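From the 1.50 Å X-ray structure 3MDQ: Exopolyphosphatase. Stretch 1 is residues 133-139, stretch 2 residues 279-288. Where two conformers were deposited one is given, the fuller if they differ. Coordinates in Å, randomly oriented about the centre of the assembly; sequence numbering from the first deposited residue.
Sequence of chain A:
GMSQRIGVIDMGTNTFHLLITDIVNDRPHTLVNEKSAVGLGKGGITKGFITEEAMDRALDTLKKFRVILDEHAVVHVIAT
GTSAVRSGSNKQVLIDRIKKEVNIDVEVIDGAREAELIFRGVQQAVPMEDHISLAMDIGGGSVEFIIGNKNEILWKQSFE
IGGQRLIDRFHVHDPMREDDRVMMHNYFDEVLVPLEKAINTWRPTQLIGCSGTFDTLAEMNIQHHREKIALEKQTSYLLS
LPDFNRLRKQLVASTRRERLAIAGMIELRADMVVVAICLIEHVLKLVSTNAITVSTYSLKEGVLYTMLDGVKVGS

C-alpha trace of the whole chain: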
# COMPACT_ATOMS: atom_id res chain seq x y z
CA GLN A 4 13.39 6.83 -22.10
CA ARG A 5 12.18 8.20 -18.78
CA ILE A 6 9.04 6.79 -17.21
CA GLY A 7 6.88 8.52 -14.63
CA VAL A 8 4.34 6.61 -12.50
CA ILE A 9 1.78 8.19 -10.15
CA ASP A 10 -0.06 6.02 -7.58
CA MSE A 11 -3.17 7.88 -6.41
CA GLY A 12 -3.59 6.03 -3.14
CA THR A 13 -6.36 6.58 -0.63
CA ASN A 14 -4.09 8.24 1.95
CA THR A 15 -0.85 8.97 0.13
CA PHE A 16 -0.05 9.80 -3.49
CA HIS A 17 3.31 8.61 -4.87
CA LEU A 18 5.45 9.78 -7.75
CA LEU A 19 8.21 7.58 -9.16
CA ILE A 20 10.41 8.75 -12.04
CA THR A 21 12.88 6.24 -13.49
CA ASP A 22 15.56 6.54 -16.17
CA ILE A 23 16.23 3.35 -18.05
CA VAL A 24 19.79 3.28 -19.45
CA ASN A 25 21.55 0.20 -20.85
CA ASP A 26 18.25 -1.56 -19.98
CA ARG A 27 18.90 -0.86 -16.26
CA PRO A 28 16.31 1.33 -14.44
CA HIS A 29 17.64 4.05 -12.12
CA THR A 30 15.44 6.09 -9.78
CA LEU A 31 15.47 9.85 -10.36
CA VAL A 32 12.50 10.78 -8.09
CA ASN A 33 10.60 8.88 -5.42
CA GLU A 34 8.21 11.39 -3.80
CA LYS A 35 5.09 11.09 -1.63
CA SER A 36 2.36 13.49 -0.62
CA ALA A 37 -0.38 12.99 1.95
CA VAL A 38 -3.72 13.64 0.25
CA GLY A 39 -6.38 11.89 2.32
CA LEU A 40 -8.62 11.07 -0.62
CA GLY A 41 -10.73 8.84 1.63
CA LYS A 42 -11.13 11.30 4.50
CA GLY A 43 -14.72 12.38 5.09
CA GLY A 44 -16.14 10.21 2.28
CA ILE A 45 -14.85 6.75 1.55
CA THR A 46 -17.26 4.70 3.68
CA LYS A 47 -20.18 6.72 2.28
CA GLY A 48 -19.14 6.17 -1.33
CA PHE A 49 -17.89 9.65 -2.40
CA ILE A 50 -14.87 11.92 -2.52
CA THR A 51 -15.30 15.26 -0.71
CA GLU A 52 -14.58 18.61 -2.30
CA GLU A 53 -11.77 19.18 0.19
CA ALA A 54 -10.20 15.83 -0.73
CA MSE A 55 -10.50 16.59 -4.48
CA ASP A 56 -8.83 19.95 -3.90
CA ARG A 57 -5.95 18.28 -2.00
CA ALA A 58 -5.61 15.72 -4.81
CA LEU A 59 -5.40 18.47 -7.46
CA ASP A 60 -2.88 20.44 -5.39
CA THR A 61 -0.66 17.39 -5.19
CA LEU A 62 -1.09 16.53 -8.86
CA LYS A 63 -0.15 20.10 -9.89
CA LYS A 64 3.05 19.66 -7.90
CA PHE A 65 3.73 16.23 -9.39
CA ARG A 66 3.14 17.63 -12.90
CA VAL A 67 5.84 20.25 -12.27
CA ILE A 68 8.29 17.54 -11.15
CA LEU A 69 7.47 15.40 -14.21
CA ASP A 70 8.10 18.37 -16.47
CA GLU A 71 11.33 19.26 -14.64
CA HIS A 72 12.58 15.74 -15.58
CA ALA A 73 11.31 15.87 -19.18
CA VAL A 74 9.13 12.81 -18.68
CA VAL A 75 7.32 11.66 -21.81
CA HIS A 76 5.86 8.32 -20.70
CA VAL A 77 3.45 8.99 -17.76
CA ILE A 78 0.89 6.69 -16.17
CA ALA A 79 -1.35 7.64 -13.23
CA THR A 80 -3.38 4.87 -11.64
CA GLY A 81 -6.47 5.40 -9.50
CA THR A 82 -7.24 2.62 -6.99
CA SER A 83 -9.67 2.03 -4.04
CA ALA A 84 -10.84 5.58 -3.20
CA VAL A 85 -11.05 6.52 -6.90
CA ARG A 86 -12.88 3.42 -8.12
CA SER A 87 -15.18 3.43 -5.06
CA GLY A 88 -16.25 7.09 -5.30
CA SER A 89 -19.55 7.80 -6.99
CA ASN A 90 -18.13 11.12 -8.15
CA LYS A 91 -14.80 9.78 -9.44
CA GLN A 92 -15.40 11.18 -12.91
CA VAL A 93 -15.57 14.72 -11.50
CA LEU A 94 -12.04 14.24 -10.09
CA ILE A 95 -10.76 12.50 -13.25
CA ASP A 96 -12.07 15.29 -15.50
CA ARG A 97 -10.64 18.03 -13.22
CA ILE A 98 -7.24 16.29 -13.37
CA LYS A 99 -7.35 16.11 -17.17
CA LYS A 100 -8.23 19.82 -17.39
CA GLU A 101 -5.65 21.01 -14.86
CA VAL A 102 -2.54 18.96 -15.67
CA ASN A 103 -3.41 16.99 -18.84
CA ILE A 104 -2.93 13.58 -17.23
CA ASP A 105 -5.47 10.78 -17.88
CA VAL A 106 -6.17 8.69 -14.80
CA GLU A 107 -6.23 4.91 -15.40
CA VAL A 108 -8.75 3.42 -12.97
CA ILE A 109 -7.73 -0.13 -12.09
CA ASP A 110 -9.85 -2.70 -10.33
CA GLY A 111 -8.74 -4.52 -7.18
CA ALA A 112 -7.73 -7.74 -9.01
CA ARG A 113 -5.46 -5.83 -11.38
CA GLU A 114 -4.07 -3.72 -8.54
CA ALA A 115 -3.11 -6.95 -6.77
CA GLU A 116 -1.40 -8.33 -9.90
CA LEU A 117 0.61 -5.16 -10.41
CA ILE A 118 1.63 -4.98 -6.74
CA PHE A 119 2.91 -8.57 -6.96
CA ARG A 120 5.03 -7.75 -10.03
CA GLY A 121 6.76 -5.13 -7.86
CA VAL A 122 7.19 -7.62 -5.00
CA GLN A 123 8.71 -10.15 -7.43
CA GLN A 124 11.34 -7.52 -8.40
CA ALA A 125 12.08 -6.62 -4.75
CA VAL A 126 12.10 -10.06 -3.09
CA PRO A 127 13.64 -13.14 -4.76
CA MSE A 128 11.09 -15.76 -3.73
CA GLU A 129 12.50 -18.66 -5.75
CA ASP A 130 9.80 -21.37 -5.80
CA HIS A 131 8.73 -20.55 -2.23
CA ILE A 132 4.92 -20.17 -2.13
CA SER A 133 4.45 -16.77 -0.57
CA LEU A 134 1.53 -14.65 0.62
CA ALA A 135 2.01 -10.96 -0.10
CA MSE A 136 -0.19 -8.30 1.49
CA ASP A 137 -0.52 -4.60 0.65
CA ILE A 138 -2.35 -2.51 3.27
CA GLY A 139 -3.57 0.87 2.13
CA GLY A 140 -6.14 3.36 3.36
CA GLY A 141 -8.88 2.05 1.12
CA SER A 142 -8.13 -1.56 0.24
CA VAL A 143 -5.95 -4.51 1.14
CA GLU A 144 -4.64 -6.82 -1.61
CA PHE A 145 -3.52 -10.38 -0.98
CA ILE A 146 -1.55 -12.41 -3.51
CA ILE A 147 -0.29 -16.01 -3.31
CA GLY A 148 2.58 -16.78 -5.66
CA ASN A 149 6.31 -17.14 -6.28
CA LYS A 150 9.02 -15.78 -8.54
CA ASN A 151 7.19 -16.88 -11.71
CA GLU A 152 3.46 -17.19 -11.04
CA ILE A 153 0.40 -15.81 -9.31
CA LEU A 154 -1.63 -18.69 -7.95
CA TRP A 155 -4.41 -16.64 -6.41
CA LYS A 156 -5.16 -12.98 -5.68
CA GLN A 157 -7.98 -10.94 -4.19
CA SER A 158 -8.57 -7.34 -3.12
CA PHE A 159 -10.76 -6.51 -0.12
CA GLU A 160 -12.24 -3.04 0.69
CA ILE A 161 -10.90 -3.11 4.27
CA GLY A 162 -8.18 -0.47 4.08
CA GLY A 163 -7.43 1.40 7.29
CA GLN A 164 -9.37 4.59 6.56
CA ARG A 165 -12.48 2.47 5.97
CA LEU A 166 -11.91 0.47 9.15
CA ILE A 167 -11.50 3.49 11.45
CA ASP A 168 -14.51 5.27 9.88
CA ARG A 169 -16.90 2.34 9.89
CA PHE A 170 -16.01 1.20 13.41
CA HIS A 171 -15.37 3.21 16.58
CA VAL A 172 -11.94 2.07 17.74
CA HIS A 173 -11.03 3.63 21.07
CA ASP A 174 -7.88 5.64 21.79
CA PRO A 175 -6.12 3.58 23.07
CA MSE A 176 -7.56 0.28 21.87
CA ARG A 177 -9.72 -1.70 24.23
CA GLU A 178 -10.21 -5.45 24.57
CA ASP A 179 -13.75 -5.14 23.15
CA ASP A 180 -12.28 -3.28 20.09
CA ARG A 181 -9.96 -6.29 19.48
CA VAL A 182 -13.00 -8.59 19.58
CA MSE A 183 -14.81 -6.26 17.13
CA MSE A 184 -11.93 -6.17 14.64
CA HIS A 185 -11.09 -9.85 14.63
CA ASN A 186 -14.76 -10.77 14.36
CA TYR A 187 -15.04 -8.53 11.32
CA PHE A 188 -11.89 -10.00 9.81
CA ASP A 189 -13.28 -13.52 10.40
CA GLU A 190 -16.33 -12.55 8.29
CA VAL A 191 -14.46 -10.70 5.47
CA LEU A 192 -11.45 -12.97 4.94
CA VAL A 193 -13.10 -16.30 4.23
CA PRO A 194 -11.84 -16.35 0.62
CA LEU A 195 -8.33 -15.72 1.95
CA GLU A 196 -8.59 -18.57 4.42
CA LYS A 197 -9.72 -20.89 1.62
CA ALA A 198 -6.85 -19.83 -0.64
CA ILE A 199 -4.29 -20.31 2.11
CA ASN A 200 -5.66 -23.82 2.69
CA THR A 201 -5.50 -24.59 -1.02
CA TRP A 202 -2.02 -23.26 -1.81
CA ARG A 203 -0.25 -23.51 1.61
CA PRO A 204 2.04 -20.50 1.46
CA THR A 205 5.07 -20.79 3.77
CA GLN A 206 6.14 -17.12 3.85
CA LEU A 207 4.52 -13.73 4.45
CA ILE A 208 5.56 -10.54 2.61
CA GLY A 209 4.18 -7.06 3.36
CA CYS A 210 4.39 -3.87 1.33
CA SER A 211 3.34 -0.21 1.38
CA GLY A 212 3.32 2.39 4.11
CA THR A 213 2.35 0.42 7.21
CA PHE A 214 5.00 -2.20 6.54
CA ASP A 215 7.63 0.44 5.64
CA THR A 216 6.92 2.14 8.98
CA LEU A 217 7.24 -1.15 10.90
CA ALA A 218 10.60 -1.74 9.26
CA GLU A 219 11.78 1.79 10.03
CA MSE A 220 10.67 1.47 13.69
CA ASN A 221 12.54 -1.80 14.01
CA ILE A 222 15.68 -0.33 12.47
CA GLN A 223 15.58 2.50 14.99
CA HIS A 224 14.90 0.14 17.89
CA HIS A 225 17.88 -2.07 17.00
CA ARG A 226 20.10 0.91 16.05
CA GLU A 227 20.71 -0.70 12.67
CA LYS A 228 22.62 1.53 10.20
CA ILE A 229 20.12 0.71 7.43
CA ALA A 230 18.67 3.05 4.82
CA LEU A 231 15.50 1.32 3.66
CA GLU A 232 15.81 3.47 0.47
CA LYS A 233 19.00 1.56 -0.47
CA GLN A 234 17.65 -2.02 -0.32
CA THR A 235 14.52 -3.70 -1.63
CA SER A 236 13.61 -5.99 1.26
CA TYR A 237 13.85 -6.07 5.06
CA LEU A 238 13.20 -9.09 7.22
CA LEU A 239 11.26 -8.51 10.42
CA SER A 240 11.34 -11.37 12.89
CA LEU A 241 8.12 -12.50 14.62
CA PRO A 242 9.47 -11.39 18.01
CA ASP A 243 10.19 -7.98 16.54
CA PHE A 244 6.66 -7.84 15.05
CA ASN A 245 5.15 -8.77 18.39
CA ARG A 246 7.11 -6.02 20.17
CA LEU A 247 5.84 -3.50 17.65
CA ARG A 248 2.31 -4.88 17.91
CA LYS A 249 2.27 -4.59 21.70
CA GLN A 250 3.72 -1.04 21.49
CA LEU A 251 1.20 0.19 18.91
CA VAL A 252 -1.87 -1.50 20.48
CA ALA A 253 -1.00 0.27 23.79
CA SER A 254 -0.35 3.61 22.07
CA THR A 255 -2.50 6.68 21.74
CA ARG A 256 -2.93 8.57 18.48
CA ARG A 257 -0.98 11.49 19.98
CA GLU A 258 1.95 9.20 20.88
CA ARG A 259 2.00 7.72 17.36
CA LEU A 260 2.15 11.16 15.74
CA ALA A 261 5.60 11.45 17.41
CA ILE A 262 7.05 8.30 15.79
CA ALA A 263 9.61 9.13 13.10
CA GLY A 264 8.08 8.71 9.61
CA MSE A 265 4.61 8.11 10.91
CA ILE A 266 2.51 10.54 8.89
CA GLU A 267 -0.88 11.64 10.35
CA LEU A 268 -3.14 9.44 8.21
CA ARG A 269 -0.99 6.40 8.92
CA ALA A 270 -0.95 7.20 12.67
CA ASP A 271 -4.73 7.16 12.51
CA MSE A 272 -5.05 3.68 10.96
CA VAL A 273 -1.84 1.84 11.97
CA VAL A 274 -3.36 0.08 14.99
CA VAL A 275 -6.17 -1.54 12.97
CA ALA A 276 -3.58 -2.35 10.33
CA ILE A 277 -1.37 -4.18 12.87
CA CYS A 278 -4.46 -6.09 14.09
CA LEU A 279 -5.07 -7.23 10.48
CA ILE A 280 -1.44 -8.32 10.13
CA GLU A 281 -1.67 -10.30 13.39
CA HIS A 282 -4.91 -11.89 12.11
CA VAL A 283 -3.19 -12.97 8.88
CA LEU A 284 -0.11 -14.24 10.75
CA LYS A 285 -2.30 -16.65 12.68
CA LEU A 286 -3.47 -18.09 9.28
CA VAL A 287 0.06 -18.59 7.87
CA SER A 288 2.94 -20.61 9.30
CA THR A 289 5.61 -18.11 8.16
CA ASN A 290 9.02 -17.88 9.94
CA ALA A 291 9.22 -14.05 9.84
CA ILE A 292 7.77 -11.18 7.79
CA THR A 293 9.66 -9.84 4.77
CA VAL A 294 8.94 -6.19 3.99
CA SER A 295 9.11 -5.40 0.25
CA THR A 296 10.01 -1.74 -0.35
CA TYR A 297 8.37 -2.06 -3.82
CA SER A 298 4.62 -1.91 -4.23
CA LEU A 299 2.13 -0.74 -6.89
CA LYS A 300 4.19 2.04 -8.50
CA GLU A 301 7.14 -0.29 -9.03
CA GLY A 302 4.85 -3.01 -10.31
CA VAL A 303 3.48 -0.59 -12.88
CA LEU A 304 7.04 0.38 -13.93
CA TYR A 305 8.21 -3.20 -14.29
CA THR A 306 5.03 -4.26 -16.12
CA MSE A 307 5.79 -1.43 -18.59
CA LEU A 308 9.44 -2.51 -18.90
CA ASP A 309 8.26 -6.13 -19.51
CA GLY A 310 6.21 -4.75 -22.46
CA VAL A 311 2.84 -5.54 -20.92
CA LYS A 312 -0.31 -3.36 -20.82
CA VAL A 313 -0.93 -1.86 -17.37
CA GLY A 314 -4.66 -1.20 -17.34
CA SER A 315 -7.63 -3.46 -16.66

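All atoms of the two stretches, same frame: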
# COMPACT_ATOMS: atom_id res chain seq x y z
N SER A 133 4.43 -17.90 -1.46
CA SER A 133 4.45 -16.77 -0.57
C SER A 133 3.10 -16.06 -0.61
O SER A 133 2.48 -15.96 -1.67
CB SER A 133 5.55 -15.79 -1.00
OG SER A 133 6.81 -16.52 -1.11
N LEU A 134 2.70 -15.52 0.55
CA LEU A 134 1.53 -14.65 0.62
C LEU A 134 2.05 -13.23 0.76
O LEU A 134 2.77 -12.90 1.74
CB LEU A 134 0.63 -15.04 1.79
CG LEU A 134 -0.54 -14.10 2.07
CD1 LEU A 134 -1.55 -14.06 0.90
CD2 LEU A 134 -1.25 -14.48 3.42
N ALA A 135 1.70 -12.37 -0.19
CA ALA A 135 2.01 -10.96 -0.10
C ALA A 135 0.76 -10.18 0.24
O ALA A 135 -0.31 -10.49 -0.27
CB ALA A 135 2.63 -10.43 -1.44
N MSE A 136 0.93 -9.15 1.08
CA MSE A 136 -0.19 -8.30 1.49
C MSE A 136 0.17 -6.82 1.44
O MSE A 136 1.23 -6.40 1.91
CB MSE A 136 -0.72 -8.71 2.87
CG MSE A 136 0.20 -8.57 3.96
SE MSE A 136 -0.71 -9.12 5.68
CE MSE A 136 -2.00 -7.89 5.94
N ASP A 137 -0.69 -6.03 0.79
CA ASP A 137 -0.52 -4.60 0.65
C ASP A 137 -1.66 -3.91 1.39
O ASP A 137 -2.80 -4.07 1.00
CB ASP A 137 -0.49 -4.18 -0.81
CG ASP A 137 -0.22 -2.69 -0.97
OD1 ASP A 137 -1.02 -1.86 -0.46
OD2 ASP A 137 0.82 -2.35 -1.58
N ILE A 138 -1.35 -3.24 2.49
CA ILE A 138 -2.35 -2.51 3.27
C ILE A 138 -2.32 -1.04 2.93
O ILE A 138 -1.26 -0.38 3.06
CB ILE A 138 -2.10 -2.63 4.78
CG1 ILE A 138 -2.17 -4.09 5.20
CG2 ILE A 138 -3.16 -1.81 5.52
CD1 ILE A 138 -1.76 -4.28 6.68
N GLY A 139 -3.43 -0.54 2.44
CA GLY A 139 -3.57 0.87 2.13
C GLY A 139 -4.68 1.48 2.95
O GLY A 139 -5.26 0.82 3.81
N LEU A 279 -4.88 -6.42 11.71
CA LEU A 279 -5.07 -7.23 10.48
C LEU A 279 -3.86 -8.09 10.20
O LEU A 279 -3.99 -9.26 9.85
CB LEU A 279 -5.38 -6.34 9.27
CG LEU A 279 -5.59 -7.03 7.94
CD1 LEU A 279 -6.71 -8.07 8.07
CD2 LEU A 279 -5.89 -6.01 6.85
N ILE A 280 -2.67 -7.54 10.36
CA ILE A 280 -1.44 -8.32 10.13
C ILE A 280 -1.37 -9.51 11.12
O ILE A 280 -1.08 -10.65 10.70
CB ILE A 280 -0.16 -7.45 10.26
CG1 ILE A 280 -0.15 -6.33 9.23
CG2 ILE A 280 1.10 -8.34 10.05
CD1 ILE A 280 0.94 -5.23 9.50
N GLU A 281 -1.66 -9.25 12.39
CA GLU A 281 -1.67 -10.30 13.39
C GLU A 281 -2.68 -11.38 12.95
O GLU A 281 -2.35 -12.57 12.95
CB GLU A 281 -1.98 -9.74 14.78
CG GLU A 281 -2.16 -10.78 15.86
CD GLU A 281 -0.89 -11.40 16.35
OE1 GLU A 281 0.19 -11.07 15.87
OE2 GLU A 281 -1.00 -12.25 17.27
N HIS A 282 -3.88 -10.95 12.53
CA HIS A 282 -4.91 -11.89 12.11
C HIS A 282 -4.39 -12.79 11.02
O HIS A 282 -4.57 -14.02 11.06
CB HIS A 282 -6.12 -11.11 11.63
CG HIS A 282 -7.33 -11.95 11.43
ND1 HIS A 282 -8.29 -12.07 12.40
CD2 HIS A 282 -7.75 -12.69 10.39
CE1 HIS A 282 -9.24 -12.89 11.98
NE2 HIS A 282 -8.93 -13.30 10.77
N VAL A 283 -3.74 -12.20 10.02
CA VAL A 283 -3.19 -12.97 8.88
C VAL A 283 -2.05 -13.90 9.31
O VAL A 283 -1.98 -15.05 8.89
CB VAL A 283 -2.78 -12.02 7.73
CG1 VAL A 283 -2.09 -12.83 6.58
CG2 VAL A 283 -4.00 -11.27 7.21
N LEU A 284 -1.19 -13.42 10.19
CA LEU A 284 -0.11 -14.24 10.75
C LEU A 284 -0.58 -15.51 11.39
O LEU A 284 0.09 -16.56 11.27
CB LEU A 284 0.69 -13.49 11.81
CG LEU A 284 1.84 -12.70 11.30
CD1 LEU A 284 2.41 -11.92 12.49
CD2 LEU A 284 2.93 -13.65 10.68
N LYS A 285 -1.74 -15.47 12.06
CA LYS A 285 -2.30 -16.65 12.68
C LYS A 285 -2.78 -17.66 11.63
O LYS A 285 -2.84 -18.85 11.93
CB LYS A 285 -3.44 -16.27 13.63
CG LYS A 285 -2.93 -15.51 14.86
N LEU A 286 -3.07 -17.20 10.41
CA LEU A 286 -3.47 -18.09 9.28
C LEU A 286 -2.33 -18.72 8.50
O LEU A 286 -2.50 -19.77 7.88
CB LEU A 286 -4.35 -17.31 8.28
CG LEU A 286 -5.62 -16.65 8.79
CD1 LEU A 286 -6.34 -15.87 7.71
CD2 LEU A 286 -6.55 -17.70 9.45
N VAL A 287 -1.14 -18.13 8.58
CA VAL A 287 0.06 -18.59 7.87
C VAL A 287 1.05 -19.16 8.86
O VAL A 287 1.08 -18.74 10.01
CB VAL A 287 0.73 -17.41 7.15
CG1 VAL A 287 1.97 -17.85 6.30
CG2 VAL A 287 -0.31 -16.67 6.31
N SER A 288 1.87 -20.12 8.44
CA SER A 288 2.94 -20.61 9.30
C SER A 288 4.25 -20.12 8.71
O SER A 288 5.07 -20.93 8.28
CB SER A 288 2.91 -22.14 9.41

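A β-strand covered by an α-helix is among the most common units of α/β architecture, and residues 133-139 and 279-288 of this exopolyphosphatase illustrate it well. Residues 133-138 form a strand, and the helix that covers it enters stretch 2 from earlier in the chain. The two run nearly antiparallel, with 168° between their N-to-C directions, and their axes approach to 11.2 Å. At such a separation the backbones do not touch; side chains fill the gap, and no hydrogen bond crosses it. The helix satisfies its own backbone through bonds such as Val283 N to Leu279 O (3.0 Å) and Leu284 N to Ile280 O (2.8 Å), whereas the strand has no backbone hydrogen bond within its stretch.

The alternation of an extended chain selects the strand's contribution. Leu134, Met136 and Ile138 direct their CA-to-CB bonds toward the helix, whereas Ala135 and Asp137 make no contact with it. On the helix, Leu279, Ile280 and Val283 supply the matching surface, one turn separating Leu279 from Val283, and Val287 extends it beyond.

Because the directions oppose, the start of the strand meets the end of stretch 2. Leu134 CD2 lies 3.7 Å from both Val283 CG1 and Val287 CG2, so one methyl serves two valines. Met136, a selenomethionine, occupies the middle and has the largest area covered by the other stretch. Its SE lies 4.1 Å from Val283 CG1, while its terminal CE reaches Ile280 CG1 at 4.1 Å and Leu279 CG at 4.2 Å. Ile138 completes the series, its CD1 packing 3.6 Å from Ile280 CG1, although the CA-to-CB bond of Ile280 points sideways.

Every pairing is apolar. These buried side chains gain from van der Waals contact and from exclusion of water, and the interface, 288 Å² summed over both sides, rests on close apolar contacts.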